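Local coordinates for lipolytic protein G-D-S-L family (Chitinophaga pinensis, PDB 4Q7Q) that probably hydrolyses ester bonds as a lipase or acylhydrolase of the GDSL family (SGNH hydrolase clan), its substrate being unknown, at residues K4-A10 and N43-Q49; I15-D20 and G32-R36. All blocks are in the same frame, centred on the assembly; numbering follows the deposited sequence. Where two conformers were deposited one is given.

Contact 1 (K4-A10 and N43-Q49)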
loop_
_atom_site.group_PDB
_atom_site.type_symbol
_atom_site.label_atom_id
_atom_site.label_comp_id
_atom_site.label_asym_id
_atom_site.label_seq_id
_atom_site.Cartn_x
_atom_site.Cartn_y
_atom_site.Cartn_z
ATOM N N LYS A 4 -21.514 12.033 -15.632
ATOM C CA LYS A 4 -21.228 11.396 -14.339
ATOM C C LYS A 4 -19.818 11.647 -13.791
ATOM O O LYS A 4 -19.317 10.860 -12.986
ATOM C CB LYS A 4 -21.509 9.891 -14.403
ATOM C CG LYS A 4 -22.987 9.532 -14.386
ATOM C CD LYS A 4 -23.159 8.019 -14.403
ATOM C CE LYS A 4 -24.435 7.585 -13.708
ATOM N NZ LYS A 4 -24.475 6.104 -13.545
ATOM N N GLU A 5 -19.190 12.744 -14.208
ATOM C CA GLU A 5 -17.816 13.025 -13.798
ATOM C C GLU A 5 -17.685 13.191 -12.295
ATOM O O GLU A 5 -18.416 13.967 -11.678
ATOM C CB GLU A 5 -17.265 14.268 -14.501
ATOM C CG GLU A 5 -15.904 14.700 -13.958
ATOM C CD GLU A 5 -15.347 15.926 -14.656
ATOM O OE1 GLU A 5 -15.270 15.917 -15.902
ATOM O OE2 GLU A 5 -14.987 16.899 -13.955
ATOM N N LEU A 6 -16.753 12.442 -11.711
ATOM C CA LEU A 6 -16.462 12.551 -10.291
ATOM C C LEU A 6 -14.965 12.719 -10.075
ATOM O O LEU A 6 -14.153 11.998 -10.659
ATOM C CB LEU A 6 -16.951 11.309 -9.541
ATOM C CG LEU A 6 -18.453 11.028 -9.563
ATOM C CD1 LEU A 6 -18.744 9.682 -8.914
ATOM C CD2 LEU A 6 -19.221 12.151 -8.873
ATOM N N THR A 7 -14.606 13.678 -9.232
ATOM C CA THR A 7 -13.217 13.882 -8.858
ATOM C C THR A 7 -12.883 12.957 -7.691
ATOM O O THR A 7 -13.565 12.962 -6.666
ATOM C CB THR A 7 -12.942 15.347 -8.476
ATOM O OG1 THR A 7 -13.135 16.187 -9.625
ATOM C CG2 THR A 7 -11.517 15.513 -7.969
ATOM N N TRP A 8 -11.836 12.161 -7.869
ATOM C CA TRP A 8 -11.418 11.168 -6.890
ATOM C C TRP A 8 -10.001 11.460 -6.431
ATOM O O TRP A 8 -9.063 11.374 -7.221
ATOM C CB TRP A 8 -11.481 9.774 -7.521
ATOM C CG TRP A 8 -10.701 8.696 -6.804
ATOM C CD1 TRP A 8 -10.538 8.544 -5.452
ATOM C CD2 TRP A 8 -9.964 7.636 -7.418
ATOM N NE1 TRP A 8 -9.760 7.440 -5.193
ATOM C CE2 TRP A 8 -9.388 6.870 -6.385
ATOM C CE3 TRP A 8 -9.734 7.257 -8.746
ATOM C CZ2 TRP A 8 -8.597 5.750 -6.637
ATOM C CZ3 TRP A 8 -8.953 6.144 -8.995
ATOM C CH2 TRP A 8 -8.398 5.400 -7.945
ATOM N N VAL A 9 -9.857 11.805 -5.154
ATOM C CA VAL A 9 -8.547 12.016 -4.553
ATOM C C VAL A 9 -8.071 10.707 -3.933
ATOM O O VAL A 9 -8.729 10.150 -3.046
ATOM C CB VAL A 9 -8.578 13.134 -3.489
ATOM C CG1 VAL A 9 -7.260 13.211 -2.735
ATOM C CG2 VAL A 9 -8.889 14.463 -4.148
ATOM N N ALA A 10 -6.947 10.199 -4.434
ATOM C CA ALA A 10 -6.371 8.965 -3.925
ATOM C C ALA A 10 -5.222 9.299 -2.988
ATOM O O ALA A 10 -4.151 9.700 -3.431
ATOM C CB ALA A 10 -5.885 8.090 -5.079
ATOM N N ASN A 43 -15.564 7.603 -15.695
ATOM C CA ASN A 43 -16.045 8.864 -15.139
ATOM C C ASN A 43 -15.300 9.293 -13.873
ATOM O O ASN A 43 -15.514 10.401 -13.370
ATOM C CB ASN A 43 -17.541 8.779 -14.844
ATOM C CG ASN A 43 -17.874 7.673 -13.865
ATOM O OD1 ASN A 43 -17.474 6.522 -14.049
ATOM N ND2 ASN A 43 -18.596 8.018 -12.807
ATOM N N LEU A 44 -14.436 8.421 -13.358
ATOM C CA LEU A 44 -13.680 8.719 -12.144
ATOM C C LEU A 44 -12.353 9.366 -12.522
ATOM O O LEU A 44 -11.516 8.750 -13.184
ATOM C CB LEU A 44 -13.453 7.444 -11.327
ATOM C CG LEU A 44 -14.508 7.055 -10.281
ATOM C CD1 LEU A 44 -14.449 7.985 -9.065
ATOM C CD2 LEU A 44 -15.905 7.035 -10.876
ATOM N N LYS A 45 -12.177 10.616 -12.111
ATOM C CA LYS A 45 -11.005 11.395 -12.481
ATOM C C LYS A 45 -10.058 11.499 -11.299
ATOM O O LYS A 45 -10.319 12.246 -10.351
ATOM C CB LYS A 45 -11.435 12.790 -12.924
ATOM C CG LYS A 45 -12.478 12.773 -14.024
ATOM C CD LYS A 45 -11.925 12.183 -15.316
ATOM C CE LYS A 45 -12.969 12.222 -16.419
ATOM N NZ LYS A 45 -12.384 11.830 -17.727
ATOM N N TYR A 46 -8.957 10.758 -11.356
ATOM C CA TYR A 46 -8.078 10.664 -10.197
ATOM C C TYR A 46 -7.173 11.861 -9.980
ATOM O O TYR A 46 -6.733 12.528 -10.923
ATOM C CB TYR A 46 -7.262 9.359 -10.189
ATOM C CG TYR A 46 -6.069 9.295 -11.129
ATOM C CD1 TYR A 46 -4.868 9.941 -10.826
ATOM C CD2 TYR A 46 -6.119 8.532 -12.290
ATOM C CE1 TYR A 46 -3.775 9.873 -11.680
ATOM C CE2 TYR A 46 -5.022 8.440 -13.140
ATOM C CZ TYR A 46 -3.858 9.120 -12.835
ATOM O OH TYR A 46 -2.774 9.019 -13.685
ATOM N N ILE A 47 -6.911 12.117 -8.706
ATOM C CA ILE A 47 -5.868 13.028 -8.292
ATOM C C ILE A 47 -4.938 12.210 -7.417
ATOM O O ILE A 47 -5.368 11.602 -6.437
ATOM C CB ILE A 47 -6.450 14.205 -7.513
ATOM C CG1 ILE A 47 -7.253 15.083 -8.470
ATOM C CG2 ILE A 47 -5.348 15.008 -6.839
ATOM C CD1 ILE A 47 -7.989 16.197 -7.791
ATOM N N ASN A 48 -3.667 12.180 -7.790
ATOM C CA ASN A 48 -2.682 11.374 -7.091
ATOM C C ASN A 48 -2.133 12.090 -5.858
ATOM O O ASN A 48 -1.282 12.978 -5.960
ATOM C CB ASN A 48 -1.550 11.001 -8.051
ATOM C CG ASN A 48 -0.596 9.979 -7.471
ATOM O OD1 ASN A 48 -0.372 9.932 -6.259
ATOM N ND2 ASN A 48 -0.018 9.153 -8.336
ATOM N N GLN A 49 -2.643 11.703 -4.696
ATOM C CA GLN A 49 -2.127 12.196 -3.425
ATOM C C GLN A 49 -1.389 11.072 -2.694
ATOM O O GLN A 49 -1.493 10.900 -1.476
ATOM C CB GLN A 49 -3.236 12.828 -2.578
ATOM C CG GLN A 49 -3.568 14.251 -3.009
ATOM C CD GLN A 49 -2.601 15.264 -2.432
ATOM O OE1 GLN A 49 -1.649 14.908 -1.727
ATOM N NE2 GLN A 49 -2.853 16.543 -2.705
#
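Start at K4, where the pairing opens with a side chain: N43 ND2 donates to K4 O at 2.9 Å. From L6 on, parallel β pairing runs through the even residues of strand 6-10. L6 N reaches N43 O (2.9 Å) and L6 O accepts from K45 N (2.8 Å). Next, T7 puts its methyl CG2 3.6 Å from I47 CD1, on the face of V9. W8 is flanked likewise, W8 N to K45 O at 2.9 Å and I47 N to W8 O at 2.7 Å. Its side chain lies on the other face, CB 3.8 Å from L44 CD1 and the indole atom CE3 3.6 Å from Y46 CB. A10 comes last here, bonding I47 O through N (2.9 Å) and Q49 N through O (2.8 Å). V73 and S75 take the backbone of T7 and V9, so 6-12 is an inner strand; main-chain bonds set its register against edge strand 44-50, and apolar side chains pack on both faces, W8 and A10 meeting L34 of helix 33-40.

Contact 2 (I15-D20 and G32-R36)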
loop_
_atom_site.group_PDB
_atom_site.type_symbol
_atom_site.label_atom_id
_atom_site.label_comp_id
_atom_site.label_asym_id
_atom_site.label_seq_id
_atom_site.Cartn_x
_atom_site.Cartn_y
_atom_site.Cartn_z
ATOM N N ILE A 15 2.695 3.017 -3.113
ATOM C CA ILE A 15 1.837 2.182 -3.945
ATOM C C ILE A 15 0.878 3.040 -4.791
ATOM O O ILE A 15 0.551 2.686 -5.924
ATOM C CB ILE A 15 1.133 1.117 -3.095
ATOM C CG1 ILE A 15 2.190 0.159 -2.537
ATOM C CG2 ILE A 15 0.087 0.360 -3.889
ATOM C CD1 ILE A 15 1.692 -0.799 -1.478
ATOM N N THR A 16 0.494 4.198 -4.253
ATOM C CA THR A 16 -0.350 5.166 -4.950
ATOM C C THR A 16 0.494 6.110 -5.793
ATOM O O THR A 16 0.210 6.331 -6.968
ATOM C CB THR A 16 -1.183 5.958 -3.932
ATOM O OG1 THR A 16 -2.015 5.036 -3.219
ATOM C CG2 THR A 16 -2.042 7.016 -4.612
ATOM N N TYR A 17 1.527 6.667 -5.174
ATOM C CA TYR A 17 2.467 7.562 -5.844
ATOM C C TYR A 17 2.962 7.030 -7.197
ATOM O O TYR A 17 2.989 7.761 -8.198
ATOM C CB TYR A 17 3.660 7.794 -4.919
ATOM C CG TYR A 17 4.828 8.533 -5.546
ATOM C CD1 TYR A 17 4.882 9.924 -5.540
ATOM C CD2 TYR A 17 5.894 7.833 -6.110
ATOM C CE1 TYR A 17 5.957 10.599 -6.098
ATOM C CE2 TYR A 17 6.965 8.490 -6.667
ATOM C CZ TYR A 17 6.998 9.877 -6.660
ATOM O OH TYR A 17 8.069 10.537 -7.218
ATOM N N LEU A 18 3.336 5.752 -7.220
ATOM C CA LEU A 18 4.000 5.163 -8.375
ATOM C C LEU A 18 3.121 5.069 -9.615
ATOM O O LEU A 18 3.634 4.837 -10.707
ATOM C CB LEU A 18 4.550 3.778 -8.025
ATOM C CG LEU A 18 5.761 3.799 -7.088
ATOM C CD1 LEU A 18 6.056 2.402 -6.503
ATOM C CD2 LEU A 18 6.982 4.396 -7.792
ATOM N N ASN A 19 1.808 5.243 -9.452
ATOM C CA ASN A 19 0.893 5.242 -10.592
ATOM C C ASN A 19 1.345 6.209 -11.680
ATOM O O ASN A 19 1.175 5.947 -12.873
ATOM C CB ASN A 19 -0.527 5.601 -10.149
ATOM C CG ASN A 19 -1.529 5.513 -11.284
ATOM O OD1 ASN A 19 -2.046 4.439 -11.590
ATOM N ND2 ASN A 19 -1.806 6.646 -11.921
ATOM N N ASP A 20 1.940 7.319 -11.257
ATOM C CA ASP A 20 2.315 8.373 -12.191
ATOM C C ASP A 20 3.817 8.576 -12.309
ATOM O O ASP A 20 4.277 9.570 -12.870
ATOM C CB ASP A 20 1.587 9.666 -11.836
ATOM C CG ASP A 20 0.092 9.527 -12.005
ATOM O OD1 ASP A 20 -0.562 9.032 -11.066
ATOM O OD2 ASP A 20 -0.421 9.864 -13.102
ATOM N N GLY A 32 -0.507 1.689 -13.283
ATOM C CA GLY A 32 -0.764 1.623 -11.852
ATOM C C GLY A 32 -2.240 1.451 -11.541
ATOM O O GLY A 32 -3.064 1.389 -12.449
ATOM N N TYR A 33 -2.595 1.388 -10.263
ATOM C CA TYR A 33 -3.985 1.067 -9.925
ATOM C C TYR A 33 -4.969 2.224 -10.135
ATOM O O TYR A 33 -6.160 1.983 -10.334
ATOM C CB TYR A 33 -4.116 0.432 -8.525
ATOM C CG TYR A 33 -4.172 1.409 -7.371
ATOM C CD1 TYR A 33 -5.386 1.944 -6.942
ATOM C CD2 TYR A 33 -3.019 1.776 -6.689
ATOM C CE1 TYR A 33 -5.442 2.826 -5.889
ATOM C CE2 TYR A 33 -3.071 2.668 -5.631
ATOM C CZ TYR A 33 -4.280 3.184 -5.231
ATOM O OH TYR A 33 -4.317 4.080 -4.190
ATOM N N LEU A 34 -4.484 3.465 -10.111
ATOM C CA LEU A 34 -5.360 4.612 -10.395
ATOM C C LEU A 34 -5.759 4.614 -11.865
ATOM O O LEU A 34 -6.936 4.796 -12.216
ATOM C CB LEU A 34 -4.676 5.947 -10.077
ATOM C CG LEU A 34 -3.978 6.102 -8.721
ATOM C CD1 LEU A 34 -3.460 7.534 -8.543
ATOM C CD2 LEU A 34 -4.891 5.719 -7.577
ATOM N N THR A 35 -4.763 4.414 -12.721
ATOM C CA THR A 35 -4.969 4.334 -14.165
ATOM C C THR A 35 -5.926 3.198 -14.498
ATOM O O THR A 35 -6.873 3.375 -15.262
ATOM C CB THR A 35 -3.624 4.143 -14.886
ATOM O OG1 THR A 35 -2.793 5.283 -14.630
ATOM C CG2 THR A 35 -3.807 3.960 -16.400
ATOM N N ARG A 36 -5.701 2.034 -13.897
ATOM C CA ARG A 36 -6.549 0.880 -14.163
ATOM C C ARG A 36 -7.972 1.068 -13.637
ATOM O O ARG A 36 -8.929 0.651 -14.285
ATOM C CB ARG A 36 -5.920 -0.385 -13.597
ATOM C CG ARG A 36 -4.614 -0.749 -14.270
ATOM C CD ARG A 36 -3.974 -1.991 -13.639
ATOM N NE ARG A 36 -2.711 -2.330 -14.290
ATOM C CZ ARG A 36 -2.624 -2.984 -15.443
ATOM N NH1 ARG A 36 -1.440 -3.238 -15.980
ATOM N NH2 ARG A 36 -3.727 -3.388 -16.060
HETATM O O HOH W 1 -0.198 2.534 -8.761
HETATM O O HOH W 2 -0.287 4.397 -14.416
#
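N19 does most of the work. With chi1 at t, its side chain reaches helix 33-40, where OD1 accepts from T35 N at 2.9 Å; ND2 donates to D20 OD1 (2.8 Å), which orients the amide, and Y46 OH also binds that carboxylate. G32 holds the N-cap position and its missing side chain leaves room: an ideal CB would sit 2.4 Å from N19 OD1. Y33 (chi1 p) swings its ring back to T16, OH 2.7 Å from T16 OG1, and its edge to I15, CE2 3.6 Å from I15 O. L34 (m, t) directs CD1 to 4.2 Å from T16 CG2. One water links I15 O (2.9 Å) to Y33 N (3.1 Å); another joins N19 O (2.6 Å), G32 N (2.9 Å) and T35 OG1 (2.7 Å). I15 follows S14, probable nucleophile of a Ser-His-Asp triad. The amides of Y33 and T35 are thus met by water and by N19, in a largely polar, buried junction beside the presumed active site.

How the contacts relate
From the N terminus, the chain runs up strand 6-12 and straight into the short helix 14-17, passes through a loop, enters helix 33-40 and returns along strand 44-50. Contact 2 closes the inner loop, 20 to 32, which has neither helix nor strand; contact 1 closes the outer one, 10 to 43, so the two are nested, not crossed. Together they make a β-α-β crossover in which helix 33-40 packs over the paired strands. The contacts also touch: D20 takes Y46 OH through OD2 (2.6 Å) and N48 ND2 through OD1 (2.8 Å), both probable hydrogen bonds, tying the turn after helix 14-17 to the edge strand.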